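Local coordinates for CRISPR-associated protein, Cse2 family (Meiothermus ruber, PDB 3WA8) that probably binds G-rich crRNA sequence and stabilises the R-loop as the CasB (Cse2) subunit of a type I-E CRISPR Cascade complex, at residues E11-V15 / W162-R167; M30-L34 / A69-S74; P37-V42 / R62-L67; T75-S79 / E153-R159. The contacts are given in a common frame with arbitrary orientation. Residues are numbered along the deposited sequence.

Interaction 1: residues E11-V15 / W162-R167; sequences EQAFV and WSELLR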
loop_
_atom_site.group_PDB
_atom_site.type_symbol
_atom_site.label_atom_id
_atom_site.label_comp_id
_atom_site.label_asym_id
_atom_site.label_seq_id
_atom_site.Cartn_x
_atom_site.Cartn_y
_atom_site.Cartn_z
ATOM N N GLU A 11 2.414 12.199 -1.835
ATOM C CA GLU A 11 2.055 10.838 -2.224
ATOM C C GLU A 11 0.739 10.806 -2.992
ATOM O O GLU A 11 0.584 10.012 -3.937
ATOM C CB GLU A 11 1.986 9.896 -1.028
ATOM C CG GLU A 11 3.274 9.742 -0.290
ATOM C CD GLU A 11 3.494 10.837 0.718
ATOM O OE1 GLU A 11 2.516 11.549 1.022
ATOM O OE2 GLU A 11 4.643 10.988 1.200
ATOM N N GLN A 12 -0.212 11.645 -2.588
ATOM C CA GLN A 12 -1.401 11.850 -3.397
ATOM C C GLN A 12 -0.984 12.310 -4.782
ATOM O O GLN A 12 -1.374 11.721 -5.765
ATOM C CB GLN A 12 -2.351 12.885 -2.779
ATOM C CG GLN A 12 -3.113 12.382 -1.585
ATOM C CD GLN A 12 -4.104 13.385 -1.027
ATOM O OE1 GLN A 12 -3.971 14.624 -1.168
ATOM N NE2 GLN A 12 -5.120 12.847 -0.379
ATOM N N ALA A 13 -0.178 13.356 -4.860
ATOM C CA ALA A 13 0.211 13.876 -6.149
ATOM C C ALA A 13 0.820 12.758 -6.981
ATOM O O ALA A 13 0.589 12.669 -8.186
ATOM C CB ALA A 13 1.184 14.999 -5.988
ATOM N N PHE A 14 1.575 11.883 -6.335
ATOM C CA PHE A 14 2.269 10.870 -7.065
ATOM C C PHE A 14 1.276 9.913 -7.713
ATOM O O PHE A 14 1.374 9.597 -8.913
ATOM C CB PHE A 14 3.230 10.131 -6.141
ATOM C CG PHE A 14 3.919 8.965 -6.791
ATOM C CD1 PHE A 14 4.836 9.168 -7.834
ATOM C CD2 PHE A 14 3.643 7.662 -6.373
ATOM C CE1 PHE A 14 5.470 8.077 -8.452
ATOM C CE2 PHE A 14 4.274 6.583 -6.969
ATOM C CZ PHE A 14 5.193 6.787 -8.014
ATOM N N VAL A 15 0.322 9.454 -6.916
ATOM C CA VAL A 15 -0.667 8.502 -7.380
ATOM C C VAL A 15 -1.540 9.105 -8.481
ATOM O O VAL A 15 -1.712 8.487 -9.514
ATOM C CB VAL A 15 -1.489 7.977 -6.187
ATOM C CG1 VAL A 15 -2.787 7.290 -6.648
ATOM C CG2 VAL A 15 -0.602 7.037 -5.348
ATOM N N TRP A 162 -3.838 3.709 -2.022
ATOM C CA TRP A 162 -2.431 3.770 -2.394
ATOM C C TRP A 162 -1.644 4.957 -1.853
ATOM O O TRP A 162 -0.526 4.780 -1.371
ATOM C CB TRP A 162 -2.275 3.665 -3.881
ATOM C CG TRP A 162 -2.951 2.469 -4.396
ATOM C CD1 TRP A 162 -4.183 2.419 -4.965
ATOM C CD2 TRP A 162 -2.450 1.121 -4.385
ATOM N NE1 TRP A 162 -4.478 1.126 -5.336
ATOM C CE2 TRP A 162 -3.440 0.306 -4.982
ATOM C CE3 TRP A 162 -1.255 0.527 -3.946
ATOM C CZ2 TRP A 162 -3.281 -1.071 -5.150
ATOM C CZ3 TRP A 162 -1.095 -0.845 -4.117
ATOM C CH2 TRP A 162 -2.108 -1.623 -4.722
ATOM N N SER A 163 -2.191 6.159 -1.888
ATOM C CA SER A 163 -1.385 7.262 -1.402
ATOM C C SER A 163 -1.058 7.092 0.088
ATOM O O SER A 163 0.082 7.306 0.519
ATOM C CB SER A 163 -2.026 8.607 -1.702
ATOM O OG SER A 163 -3.133 8.797 -0.874
ATOM N N GLU A 164 -2.043 6.668 0.876
ATOM C CA GLU A 164 -1.759 6.406 2.285
ATOM C C GLU A 164 -0.750 5.255 2.411
ATOM O O GLU A 164 0.148 5.319 3.260
ATOM C CB GLU A 164 -3.033 6.163 3.103
ATOM C CG GLU A 164 -3.687 7.430 3.682
ATOM C CD GLU A 164 -4.702 8.146 2.716
ATOM O OE1 GLU A 164 -4.688 7.873 1.479
ATOM O OE2 GLU A 164 -5.508 8.997 3.203
ATOM N N LEU A 165 -0.865 4.233 1.554
ATOM C CA LEU A 165 0.076 3.122 1.610
ATOM C C LEU A 165 1.518 3.634 1.443
ATOM O O LEU A 165 2.420 3.336 2.268
ATOM C CB LEU A 165 -0.248 2.041 0.585
ATOM C CG LEU A 165 0.603 0.760 0.725
ATOM C CD1 LEU A 165 0.322 0.051 2.037
ATOM C CD2 LEU A 165 0.364 -0.223 -0.428
ATOM N N LEU A 166 1.732 4.454 0.415
ATOM C CA LEU A 166 3.068 4.973 0.157
ATOM C C LEU A 166 3.602 5.792 1.333
ATOM O O LEU A 166 4.726 5.561 1.784
ATOM C CB LEU A 166 3.104 5.759 -1.155
ATOM C CG LEU A 166 4.398 6.490 -1.471
ATOM C CD1 LEU A 166 5.581 5.516 -1.593
ATOM C CD2 LEU A 166 4.197 7.313 -2.712
ATOM N N ARG A 167 2.791 6.727 1.824
ATOM C CA ARG A 167 3.153 7.522 2.997
ATOM C C ARG A 167 3.551 6.600 4.159
ATOM O O ARG A 167 4.540 6.849 4.862
ATOM C CB ARG A 167 1.995 8.458 3.387
ATOM C CG ARG A 167 2.105 9.181 4.758
ATOM C CD ARG A 167 0.701 9.504 5.390
ATOM N NE ARG A 167 0.566 8.935 6.748
ATOM C CZ ARG A 167 0.392 9.639 7.889
ATOM N NH1 ARG A 167 0.285 10.972 7.877
ATOM N NH2 ARG A 167 0.304 9.005 9.069
#
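Segments 11-15 and 162-167 are both helical, and their short axes approach to 8.4 Å with 128° between their N-to-C directions, an oblique, more antiparallel than parallel crossing. Glu11 starts the contact with its CA-to-CB bond directed at the partner: its CB lies 3.6 Å from the carbonyl O of Ser163, while its CG meets Leu166 CD2 at 3.6 Å and Arg167 N at 3.7 Å. The carboxylate end follows, with Glu11 CD 3.9 Å from Arg167 CB. Gln12 follows at the nearest backbone approach, 5.0 Å from its CA to Ser163 CA; a serine here lets the backbones come close, with Gln12 N only 3.6 Å from Ser163 CB. Ala13 points away. Phe14, in a t rotamer, brings CD2 to 3.7 Å from Leu166 CD2, and Val15 closes the segment with CG2 4.0 Å from Trp162 CB and 3.9 Å from Ser163 N. No hydrogen bond crosses, so the 351 Å² of buried surface reflects van der Waals contact in this all-helical Cse2-family protein. Helix 59-72 borders both partners: Phe14 makes an edge-to-face pair with Tyr65, Leu166 touches Cys64, Tyr65 and Val68, and Trp162 reaches Leu71 before meeting Val149 of helix 141-154.

Interaction 2: residues M30-L34 / A69-S74; sequences MRRGL and AGLWAS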
loop_
_atom_site.group_PDB
_atom_site.type_symbol
_atom_site.label_atom_id
_atom_site.label_comp_id
_atom_site.label_asym_id
_atom_site.label_seq_id
_atom_site.Cartn_x
_atom_site.Cartn_y
_atom_site.Cartn_z
ATOM N N MET A 30 6.681 -1.038 -14.603
ATOM C CA MET A 30 6.333 -0.930 -13.173
ATOM C C MET A 30 6.054 -2.315 -12.586
ATOM O O MET A 30 6.533 -2.641 -11.496
ATOM C CB MET A 30 5.130 -0.011 -12.947
ATOM C CG MET A 30 5.361 1.475 -13.253
ATOM S SD MET A 30 3.773 2.384 -13.235
ATOM C CE MET A 30 4.239 3.983 -13.874
ATOM N N ARG A 31 5.314 -3.134 -13.347
ATOM C CA ARG A 31 4.973 -4.497 -12.949
ATOM C C ARG A 31 6.218 -5.363 -12.860
ATOM O O ARG A 31 6.426 -6.063 -11.867
ATOM C CB ARG A 31 4.009 -5.103 -13.954
ATOM C CG ARG A 31 2.563 -5.169 -13.539
ATOM C CD ARG A 31 1.807 -5.717 -14.735
ATOM N NE ARG A 31 1.095 -4.674 -15.449
ATOM C CZ ARG A 31 1.027 -4.596 -16.765
ATOM N NH1 ARG A 31 1.665 -5.463 -17.538
ATOM N NH2 ARG A 31 0.332 -3.623 -17.334
ATOM N N ARG A 32 7.036 -5.294 -13.910
ATOM C CA ARG A 32 8.301 -6.028 -14.007
ATOM C C ARG A 32 9.291 -5.734 -12.860
ATOM O O ARG A 32 9.969 -6.647 -12.398
ATOM C CB ARG A 32 8.964 -5.755 -15.353
ATOM C CG ARG A 32 10.276 -6.460 -15.492
ATOM C CD ARG A 32 10.578 -6.892 -16.914
ATOM N NE ARG A 32 11.139 -8.253 -16.903
ATOM C CZ ARG A 32 11.793 -8.794 -17.932
ATOM N NH1 ARG A 32 11.961 -8.086 -19.050
ATOM N NH2 ARG A 32 12.280 -10.041 -17.852
ATOM N N GLY A 33 9.351 -4.474 -12.407
ATOM C CA GLY A 33 10.217 -4.080 -11.321
ATOM C C GLY A 33 9.834 -4.614 -9.949
ATOM O O GLY A 33 10.583 -4.467 -8.993
ATOM N N LEU A 34 8.667 -5.235 -9.825
ATOM C CA LEU A 34 8.194 -5.730 -8.507
ATOM C C LEU A 34 9.210 -6.557 -7.685
ATOM O O LEU A 34 9.268 -6.420 -6.463
ATOM C CB LEU A 34 6.874 -6.509 -8.641
ATOM C CG LEU A 34 5.642 -5.632 -8.778
ATOM C CD1 LEU A 34 4.397 -6.462 -8.952
ATOM C CD2 LEU A 34 5.540 -4.671 -7.560
ATOM N N ALA A 69 4.180 1.801 -7.169
ATOM C CA ALA A 69 3.878 1.863 -8.575
ATOM C C ALA A 69 3.547 0.452 -9.089
ATOM O O ALA A 69 2.480 0.221 -9.700
ATOM C CB ALA A 69 5.029 2.445 -9.305
ATOM N N GLY A 70 4.427 -0.504 -8.798
ATOM C CA GLY A 70 4.242 -1.863 -9.291
ATOM C C GLY A 70 2.948 -2.470 -8.807
ATOM O O GLY A 70 2.205 -3.080 -9.594
ATOM N N LEU A 71 2.656 -2.300 -7.515
ATOM C CA LEU A 71 1.463 -2.918 -6.975
ATOM C C LEU A 71 0.252 -2.272 -7.617
ATOM O O LEU A 71 -0.700 -2.954 -7.998
ATOM C CB LEU A 71 1.393 -2.780 -5.464
ATOM C CG LEU A 71 2.449 -3.598 -4.725
ATOM C CD1 LEU A 71 2.616 -3.187 -3.232
ATOM C CD2 LEU A 71 2.172 -5.078 -4.913
ATOM N N TRP A 72 0.313 -0.953 -7.760
ATOM C CA TRP A 72 -0.801 -0.217 -8.275
ATOM C C TRP A 72 -1.001 -0.685 -9.708
ATOM O O TRP A 72 -2.121 -0.935 -10.149
ATOM C CB TRP A 72 -0.525 1.281 -8.187
ATOM C CG TRP A 72 -1.453 2.069 -9.002
ATOM C CD1 TRP A 72 -2.735 2.385 -8.688
ATOM C CD2 TRP A 72 -1.209 2.610 -10.313
ATOM N NE1 TRP A 72 -3.315 3.082 -9.731
ATOM C CE2 TRP A 72 -2.393 3.237 -10.734
ATOM C CE3 TRP A 72 -0.105 2.615 -11.174
ATOM C CZ2 TRP A 72 -2.501 3.891 -11.968
ATOM C CZ3 TRP A 72 -0.219 3.268 -12.414
ATOM C CH2 TRP A 72 -1.405 3.891 -12.792
ATOM N N ALA A 73 0.113 -0.838 -10.423
ATOM C CA ALA A 73 0.102 -1.235 -11.833
ATOM C C ALA A 73 -0.424 -2.657 -11.984
ATOM O O ALA A 73 -0.691 -3.107 -13.082
ATOM C CB ALA A 73 1.487 -1.120 -12.382
ATOM N N SER A 74 -0.579 -3.358 -10.865
ATOM C CA SER A 74 -1.051 -4.741 -10.880
ATOM C C SER A 74 -2.496 -4.850 -10.485
ATOM O O SER A 74 -3.087 -5.921 -10.581
ATOM C CB SER A 74 -0.253 -5.590 -9.904
ATOM O OG SER A 74 1.080 -5.682 -10.320
#
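A close helix-helix contact at a glycine joins the C-terminal part of helix 24-32, and the turn after it, to the C-terminal part of helix 59-72. Met30 CA and Gly70 CA are 4.5 Å apart, and Met30 O comes to 3.3 Å from Gly70 CA. A CB modelled on Gly70 would fall 2.3 Å from Leu34 CD2 and 2.9 Å from Met30 O, so the missing side chain is what makes room. Leu34 fills the space, with CD2 3.5 Å from Gly70 CA. Beside it, Met30 CB packs 3.8 Å from Ala73 CB and Met30 CG 4.1 Å from Ala69 CB. Met30 SD makes a Met-aromatic contact at the edge of Trp72, 5.4 Å from the six-membered ring centroid and 88° off its normal; the indole NE1 is hydrogen-bonded to Glu80. On the exposed side, Arg31 NE gives a weak hydrogen bond to Ala73 O (3.4 Å). Ala69, Gly70 and Ala73, small residues set against the larger Met30 and Leu34, give the close approach typical of tightly packed helices.

Interaction 3: residues P37-V42 / R62-L67; sequences PGAEVV and RICYYL. With HG (mercury (II) ion), chain C.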
loop_
_atom_site.group_PDB
_atom_site.type_symbol
_atom_site.label_atom_id
_atom_site.label_comp_id
_atom_site.label_asym_id
_atom_site.label_seq_id
_atom_site.Cartn_x
_atom_site.Cartn_y
_atom_site.Cartn_z
ATOM N N PRO A 37 12.252 -3.482 -6.784
ATOM C CA PRO A 37 11.673 -2.154 -7.063
ATOM C C PRO A 37 12.766 -1.116 -7.164
ATOM O O PRO A 37 13.648 -1.081 -6.304
ATOM C CB PRO A 37 10.828 -1.855 -5.832
ATOM C CG PRO A 37 10.657 -3.158 -5.131
ATOM C CD PRO A 37 11.727 -4.097 -5.553
ATOM N N GLY A 38 12.717 -0.285 -8.201
ATOM C CA GLY A 38 13.767 0.696 -8.431
ATOM C C GLY A 38 14.793 0.200 -9.413
ATOM O O GLY A 38 15.385 0.982 -10.148
ATOM N N ALA A 39 15.008 -1.108 -9.451
ATOM C CA ALA A 39 16.072 -1.651 -10.303
ATOM C C ALA A 39 15.614 -1.657 -11.741
ATOM O O ALA A 39 16.412 -1.733 -12.628
ATOM C CB ALA A 39 16.485 -3.036 -9.853
ATOM N N GLU A 40 14.320 -1.581 -11.966
ATOM C CA GLU A 40 13.773 -1.518 -13.316
ATOM C C GLU A 40 13.273 -0.091 -13.529
ATOM O O GLU A 40 12.227 0.309 -13.016
ATOM C CB GLU A 40 12.615 -2.504 -13.462
ATOM C CG GLU A 40 11.787 -2.340 -14.692
ATOM C CD GLU A 40 12.319 -3.163 -15.821
ATOM O OE1 GLU A 40 13.256 -3.942 -15.578
ATOM O OE2 GLU A 40 11.817 -3.037 -16.957
ATOM N N VAL A 41 14.031 0.687 -14.271
ATOM C CA VAL A 41 13.840 2.115 -14.263
ATOM C C VAL A 41 12.662 2.537 -15.130
ATOM O O VAL A 41 12.526 2.061 -16.259
ATOM C CB VAL A 41 15.127 2.745 -14.741
ATOM C CG1 VAL A 41 14.973 4.214 -14.921
ATOM C CG2 VAL A 41 16.214 2.408 -13.752
ATOM N N VAL A 42 11.813 3.424 -14.608
ATOM C CA VAL A 42 10.689 3.968 -15.388
ATOM C C VAL A 42 10.714 5.506 -15.441
ATOM O O VAL A 42 10.479 6.172 -14.407
ATOM C CB VAL A 42 9.317 3.520 -14.807
ATOM C CG1 VAL A 42 8.198 4.089 -15.650
ATOM C CG2 VAL A 42 9.202 2.013 -14.725
ATOM N N ARG A 62 13.035 5.427 -2.845
ATOM C CA ARG A 62 12.993 4.869 -4.193
ATOM C C ARG A 62 12.340 3.473 -4.203
ATOM O O ARG A 62 11.487 3.170 -5.061
ATOM C CB ARG A 62 14.389 4.919 -4.831
ATOM C CG ARG A 62 14.822 3.739 -5.710
ATOM C CD ARG A 62 16.227 3.986 -6.334
ATOM N NE ARG A 62 16.147 5.057 -7.312
ATOM C CZ ARG A 62 15.972 4.886 -8.620
ATOM N NH1 ARG A 62 15.913 3.674 -9.152
ATOM N NH2 ARG A 62 15.877 5.955 -9.402
ATOM N N ILE A 63 12.699 2.640 -3.229
ATOM C CA ILE A 63 12.056 1.351 -3.143
ATOM C C ILE A 63 10.537 1.543 -2.919
ATOM O O ILE A 63 9.715 0.922 -3.587
ATOM C CB ILE A 63 12.698 0.480 -2.076
ATOM C CG1 ILE A 63 14.063 0.029 -2.553
ATOM C CG2 ILE A 63 11.860 -0.759 -1.782
ATOM C CD1 ILE A 63 15.044 -0.290 -1.411
ATOM N N CYS A 64 10.154 2.426 -2.013
ATOM C CA CYS A 64 8.756 2.535 -1.677
ATOM C C CYS A 64 7.941 3.010 -2.881
ATOM O O CYS A 64 7.007 2.300 -3.309
ATOM C CB CYS A 64 8.571 3.368 -0.408
ATOM S SG CYS A 64 9.414 2.602 1.078
ATOM N N TYR A 65 8.326 4.150 -3.477
ATOM C CA TYR A 65 7.683 4.636 -4.711
ATOM C C TYR A 65 7.511 3.575 -5.776
ATOM O O TYR A 65 6.410 3.373 -6.303
ATOM C CB TYR A 65 8.448 5.803 -5.311
ATOM C CG TYR A 65 8.042 7.118 -4.707
ATOM C CD1 TYR A 65 8.519 7.491 -3.466
ATOM C CD2 TYR A 65 7.158 7.975 -5.357
ATOM C CE1 TYR A 65 8.145 8.651 -2.886
ATOM C CE2 TYR A 65 6.765 9.194 -4.771
ATOM C CZ TYR A 65 7.271 9.512 -3.526
ATOM O OH TYR A 65 6.956 10.696 -2.875
ATOM N N TYR A 66 8.596 2.901 -6.106
ATOM C CA TYR A 66 8.553 1.939 -7.188
ATOM C C TYR A 66 7.676 0.768 -6.839
ATOM O O TYR A 66 6.896 0.308 -7.667
ATOM C CB TYR A 66 9.956 1.475 -7.576
ATOM C CG TYR A 66 10.548 2.273 -8.699
ATOM C CD1 TYR A 66 11.608 3.161 -8.476
ATOM C CD2 TYR A 66 10.029 2.179 -9.988
ATOM C CE1 TYR A 66 12.164 3.887 -9.513
ATOM C CE2 TYR A 66 10.573 2.905 -11.031
ATOM C CZ TYR A 66 11.639 3.757 -10.777
ATOM O OH TYR A 66 12.159 4.478 -11.816
ATOM N N LEU A 67 7.797 0.279 -5.610
ATOM C CA LEU A 67 6.940 -0.791 -5.134
ATOM C C LEU A 67 5.476 -0.353 -5.240
ATOM O O LEU A 67 4.641 -1.115 -5.705
ATOM C CB LEU A 67 7.268 -1.133 -3.688
ATOM C CG LEU A 67 6.539 -2.300 -3.036
ATOM C CD1 LEU A 67 6.899 -3.578 -3.716
ATOM C CD2 LEU A 67 6.936 -2.390 -1.585
HETATM HG HG HG C . 8.840 -0.098 0.856
#
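In this helical Cse2-family fold, the loop between helices 24-32 and 43-49 lies along helix 59-72, with Tyr66 as its main point of attachment. The tyrosine has chi1 at -93°, between the m and t wells, and chi2 at 109°; so placed, its ring runs beneath the loop, CD1 reaching 3.3 Å from Gly38 CA and CE2 4.0 Å from Val42 CB. Pro37, with a C-gamma exo pucker, sets CB 3.9 Å from Tyr66 CB and CG 4.0 Å from Leu67 CD1, the leucine being a t,p rotamer. Gly38 has phi/psi of 96/-30, and a CB there would sit 3.0 Å from Arg62 CG. Arg62 leaves the rotamer wells at chi1 (142°) and turns its guanidinium along the loop, forming a salt bridge with Glu46. On another face of the helix, Cys64, chi1 m, points away from the loop and binds the mercury ion through SG at 2.8 Å. Tyr66 OH bonds Glu46 as well, and accepts a hydrogen bond from Val42 N, the N-cap residue of helix 43-49, at 3.0 Å and 175°.

Interaction 4: residues T75-S79 / E153-R159; sequences TVSSS and ESQDDIR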
loop_
_atom_site.group_PDB
_atom_site.type_symbol
_atom_site.label_atom_id
_atom_site.label_comp_id
_atom_site.label_asym_id
_atom_site.label_seq_id
_atom_site.Cartn_x
_atom_site.Cartn_y
_atom_site.Cartn_z
ATOM N N THR A 75 -3.077 -3.747 -10.041
ATOM C CA THR A 75 -4.381 -3.829 -9.402
ATOM C C THR A 75 -5.518 -4.412 -10.232
ATOM O O THR A 75 -5.508 -4.392 -11.443
ATOM C CB THR A 75 -4.835 -2.500 -8.795
ATOM O OG1 THR A 75 -5.994 -2.766 -7.987
ATOM C CG2 THR A 75 -5.177 -1.475 -9.889
ATOM N N VAL A 76 -6.521 -4.896 -9.533
ATOM C CA VAL A 76 -7.648 -5.559 -10.150
ATOM C C VAL A 76 -8.937 -5.116 -9.448
ATOM O O VAL A 76 -10.039 -5.476 -9.870
ATOM C CB VAL A 76 -7.437 -7.100 -10.080
ATOM C CG1 VAL A 76 -8.709 -7.834 -9.762
ATOM C CG2 VAL A 76 -6.820 -7.601 -11.366
ATOM N N SER A 77 -8.790 -4.321 -8.385
ATOM C CA SER A 77 -9.911 -3.999 -7.504
ATOM C C SER A 77 -10.924 -3.096 -8.191
ATOM O O SER A 77 -10.559 -2.225 -8.991
ATOM C CB SER A 77 -9.421 -3.284 -6.263
ATOM O OG SER A 77 -9.575 -1.889 -6.463
ATOM N N SER A 78 -12.194 -3.293 -7.847
ATOM C CA SER A 78 -13.275 -2.459 -8.367
ATOM C C SER A 78 -13.135 -1.030 -7.862
ATOM O O SER A 78 -13.432 -0.076 -8.573
ATOM C CB SER A 78 -14.639 -3.053 -8.011
ATOM O OG SER A 78 -14.607 -3.651 -6.733
ATOM N N SER A 79 -12.627 -0.901 -6.643
ATOM C CA SER A 79 -12.392 0.391 -6.031
ATOM C C SER A 79 -11.475 1.284 -6.853
ATOM O O SER A 79 -11.681 2.493 -6.882
ATOM C CB SER A 79 -11.841 0.209 -4.633
ATOM O OG SER A 79 -12.758 -0.531 -3.839
ATOM N N GLU A 153 -6.466 -8.319 -2.945
ATOM C CA GLU A 153 -7.016 -8.114 -4.300
ATOM C C GLU A 153 -7.890 -9.284 -4.757
ATOM O O GLU A 153 -8.718 -9.133 -5.638
ATOM C CB GLU A 153 -5.888 -7.866 -5.310
ATOM C CG GLU A 153 -5.106 -6.551 -5.104
ATOM C CD GLU A 153 -5.534 -5.419 -6.031
ATOM O OE1 GLU A 153 -6.274 -5.666 -7.001
ATOM O OE2 GLU A 153 -5.102 -4.269 -5.816
ATOM N N SER A 154 -7.710 -10.446 -4.145
ATOM C CA SER A 154 -8.622 -11.559 -4.337
ATOM C C SER A 154 -10.028 -11.252 -3.893
ATOM O O SER A 154 -10.964 -11.779 -4.478
ATOM C CB SER A 154 -8.159 -12.793 -3.571
ATOM O OG SER A 154 -7.035 -13.364 -4.199
ATOM N N GLN A 155 -10.200 -10.466 -2.830
ATOM C CA GLN A 155 -11.559 -10.027 -2.493
ATOM C C GLN A 155 -11.858 -8.858 -3.383
ATOM O O GLN A 155 -11.044 -7.962 -3.560
ATOM C CB GLN A 155 -11.735 -9.626 -1.038
ATOM C CG GLN A 155 -11.404 -10.705 -0.064
ATOM C CD GLN A 155 -12.230 -11.927 -0.243
ATOM O OE1 GLN A 155 -11.699 -13.018 -0.442
ATOM N NE2 GLN A 155 -13.539 -11.768 -0.164
ATOM N N ASP A 156 -13.033 -8.869 -3.968
ATOM C CA ASP A 156 -13.276 -7.930 -5.034
ATOM C C ASP A 156 -13.476 -6.507 -4.489
ATOM O O ASP A 156 -13.041 -5.527 -5.109
ATOM C CB ASP A 156 -14.487 -8.389 -5.840
ATOM C CG ASP A 156 -14.620 -7.647 -7.114
ATOM O OD1 ASP A 156 -13.676 -6.900 -7.460
ATOM O OD2 ASP A 156 -15.666 -7.817 -7.772
ATOM N N ASP A 157 -14.089 -6.436 -3.305
ATOM C CA ASP A 157 -14.764 -5.246 -2.838
ATOM C C ASP A 157 -13.922 -4.414 -1.897
ATOM O O ASP A 157 -14.427 -3.455 -1.337
ATOM C CB ASP A 157 -16.051 -5.655 -2.118
ATOM C CG ASP A 157 -16.906 -6.614 -2.946
ATOM O OD1 ASP A 157 -16.340 -7.331 -3.810
ATOM O OD2 ASP A 157 -18.151 -6.659 -2.752
ATOM N N ILE A 158 -12.657 -4.764 -1.702
ATOM C CA ILE A 158 -11.843 -4.053 -0.728
ATOM C C ILE A 158 -10.926 -3.021 -1.365
ATOM O O ILE A 158 -10.099 -3.347 -2.216
ATOM C CB ILE A 158 -10.986 -5.021 0.073
ATOM C CG1 ILE A 158 -11.896 -5.915 0.908
ATOM C CG2 ILE A 158 -9.988 -4.261 0.958
ATOM C CD1 ILE A 158 -11.187 -7.024 1.594
ATOM N N ARG A 159 -11.078 -1.775 -0.941
ATOM C CA ARG A 159 -10.290 -0.677 -1.477
ATOM C C ARG A 159 -8.949 -0.594 -0.779
ATOM O O ARG A 159 -8.916 -0.690 0.421
ATOM C CB ARG A 159 -11.052 0.638 -1.284
ATOM C CG ARG A 159 -10.208 1.876 -1.498
ATOM C CD ARG A 159 -11.015 3.078 -1.957
ATOM N NE ARG A 159 -10.142 4.233 -2.150
ATOM C CZ ARG A 159 -10.554 5.497 -2.150
ATOM N NH1 ARG A 159 -11.838 5.811 -1.994
ATOM N NH2 ARG A 159 -9.672 6.462 -2.313
#
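Glu153 supplies the strongest polar links, its carboxylate receiving a hydrogen bond on each oxygen: Val76 N donates to Glu153 OE1 at 2.7 Å with an N-H...O angle of 145°, and Thr75 OG1 donates to Glu153 OE2 at 2.8 Å. Thr75 OG1 also accepts from Ser77 N at 3.2 Å and 169°, which makes 75-77 an ST turn and places the donors of Thr75 and Val76 before the same glutamate. A third bond across the segments runs from Ser78 OG to the carbonyl O of Asp156, at 2.9 Å. These bonds join two interhelical connections of the all-helical fold: the turn leading from helix 59-72 into helix 78-82, and the one from helix 141-154 into helix 162-170. Ser77 is the N-cap of helix 78-82, its OG accepting from the backbone N of Glu80. Farther out the contact becomes van der Waals. Ser79 OG lies 3.3 Å from Arg159 CB and 4.0 Å from Ile158 C, near a backbone approach of 5.1 Å between Ser79 CA and Arg159 CA. Ile158 turns away from the serines to pack on Ala112 and Gln115 of helix 109-119, while Ser77 CB stands 4.1 Å from Ile158 O.

How the interactions relate
Helix 59-72 carries one side of interactions 2 and 3, whose centres are 9 Å apart; Gly33 CA meets Glu40 CB at 3.6 Å. Interaction 1 abuts the same helix, with Phe14 CG 3.5 Å from Tyr65 CE2 and Leu166 CD1 3.6 Å from Tyr65 N. Trp162 ties interaction 1 to two others: its CZ3 lies 3.4 Å from Leu71 CB of interaction 2, and its CZ2 3.7 Å from Glu153 OE2 of interaction 4. Interactions 3 and 4 are remote, with centres about 23 Å apart and nearest atoms about 9 Å. Mercury is bound by Cys64 in interaction 3, and the side chains of Ser163 and Arg159 each lie about 4 Å from a mercury ion.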